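Local coordinates for cDNA FLJ56608, highly similar to Homo sapiens chloride channel, calcium activated, family member 1 (CLCA1), mRNA (Homo sapiens, PDB 6PYX), which is a secreted, self-cleaving zinc metalloprotease that may mediate calcium-activated chloride conductance and regulate mucus secretion, represented here by its VWFA domain, at residues V110-G115 / V137-S142. Sequence-based numbering, arbitrary orientation.
Sequences VLLTDG and VALGPS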
# COMPACT_ATOMS: atom_id res chain seq x y z
N VAL A 110 2.15 -2.15 -1.57
CA VAL A 110 1.08 -2.25 -2.56
C VAL A 110 0.28 -0.96 -2.44
O VAL A 110 -0.71 -0.88 -1.71
CB VAL A 110 0.19 -3.48 -2.34
CG1 VAL A 110 -0.87 -3.57 -3.39
CG2 VAL A 110 1.04 -4.74 -2.30
N LEU A 111 0.71 0.08 -3.16
CA LEU A 111 0.20 1.43 -2.94
C LEU A 111 -1.04 1.64 -3.80
O LEU A 111 -0.94 1.82 -5.02
CB LEU A 111 1.28 2.47 -3.26
CG LEU A 111 0.88 3.95 -3.28
CD1 LEU A 111 0.15 4.35 -2.00
CD2 LEU A 111 2.08 4.86 -3.50
N LEU A 112 -2.21 1.66 -3.17
CA LEU A 112 -3.47 1.84 -3.89
C LEU A 112 -3.94 3.28 -3.73
O LEU A 112 -4.44 3.67 -2.68
CB LEU A 112 -4.52 0.87 -3.38
CG LEU A 112 -4.39 -0.44 -4.16
CD1 LEU A 112 -3.49 -1.40 -3.43
CD2 LEU A 112 -5.75 -1.06 -4.43
N THR A 113 -3.79 4.06 -4.80
CA THR A 113 -4.04 5.49 -4.73
C THR A 113 -4.54 5.98 -6.08
O THR A 113 -4.36 5.32 -7.11
CB THR A 113 -2.77 6.24 -4.31
OG1 THR A 113 -2.96 7.65 -4.49
CG2 THR A 113 -1.58 5.78 -5.14
N ASP A 114 -5.21 7.14 -6.05
CA ASP A 114 -5.56 7.82 -7.29
C ASP A 114 -4.41 8.67 -7.81
O ASP A 114 -4.49 9.19 -8.93
CB ASP A 114 -6.84 8.66 -7.09
CG ASP A 114 -6.66 9.80 -6.09
OD1 ASP A 114 -5.57 9.94 -5.51
OD2 ASP A 114 -7.63 10.57 -5.88
N GLY A 115 -3.34 8.79 -7.02
CA GLY A 115 -2.12 9.44 -7.43
C GLY A 115 -2.14 10.95 -7.36
O GLY A 115 -1.12 11.58 -7.65
N VAL A 137 -1.07 0.74 -7.89
CA VAL A 137 -2.29 0.68 -8.68
C VAL A 137 -2.83 2.10 -8.74
O VAL A 137 -3.07 2.72 -7.70
CB VAL A 137 -3.33 -0.27 -8.07
CG1 VAL A 137 -4.51 -0.40 -9.00
CG2 VAL A 137 -2.72 -1.61 -7.78
N ALA A 138 -3.00 2.62 -9.95
CA ALA A 138 -3.54 3.95 -10.13
C ALA A 138 -5.05 3.84 -10.23
O ALA A 138 -5.56 3.14 -11.11
CB ALA A 138 -2.96 4.63 -11.36
N LEU A 139 -5.76 4.51 -9.32
CA LEU A 139 -7.20 4.39 -9.23
C LEU A 139 -7.93 5.58 -9.83
O LEU A 139 -9.15 5.52 -10.01
CB LEU A 139 -7.61 4.21 -7.76
CG LEU A 139 -6.93 3.00 -7.11
CD1 LEU A 139 -7.03 3.03 -5.60
CD2 LEU A 139 -7.51 1.73 -7.65
N GLY A 140 -7.21 6.66 -10.17
CA GLY A 140 -7.76 7.72 -10.97
C GLY A 140 -6.96 7.91 -12.25
O GLY A 140 -5.93 7.27 -12.46
N PRO A 141 -7.43 8.80 -13.12
CA PRO A 141 -6.70 9.10 -14.36
C PRO A 141 -5.70 10.24 -14.25
O PRO A 141 -5.01 10.51 -15.24
CB PRO A 141 -7.83 9.49 -15.31
CG PRO A 141 -8.79 10.20 -14.41
CD PRO A 141 -8.75 9.47 -13.09
N SER A 142 -5.60 10.91 -13.11
CA SER A 142 -4.74 12.07 -12.97
C SER A 142 -3.61 11.81 -11.99
O SER A 142 -3.19 12.69 -11.24
CB SER A 142 -5.55 13.29 -12.52
OG SER A 142 -6.74 13.38 -13.26
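Leu112 and Thr113 pair in parallel with Val137 and Ala138, joining adjacent strands of the sheet in the Rossmann-like VWFA fold; helix 124-130 makes the beta-alpha-beta crossover between them. The backbone ladder has three rungs. Val137 N donates to Leu111 O (3.1 Å), and Thr113 N to Val137 O (3.3 Å), the latter nearly straight at both ends. Past the last bridge, Leu139 N still reaches Thr113 O (2.7 Å), with the donor tilted 28° from the carbonyl plane.

Apolar contacts gather on the face covered by helix 24-39. Leu112 and Val137 run side by side, Leu112 CG lying 4.1 Å from Val137 CB. Leu139, with CG anti to its carbonyl carbon (chi1 -56°), lays CD1 over the face of the Leu112-Thr113 peptide, 3.6 Å from Leu112 C, while Leu28 packs against its side chain. Cutting this side chain back to an alanine is likely to open a gap between that peptide and Leu28, which also touches Leu112. Asp114 packs its CB against Gly140 N (3.7 Å).

Polar groups cluster where strand 108-113 ends. The Asp114 carboxylate forms a salt bridge with Arg24; the Asp114 side chain lies about 4 Å from a bound calcium ion, consistent with the metal-ion-dependent adhesion site of VWFA domains. Thr113 OG1, hydrogen-bonded to Asp14, also closes an ST turn by accepting from Gly115 N at 2.8 Å.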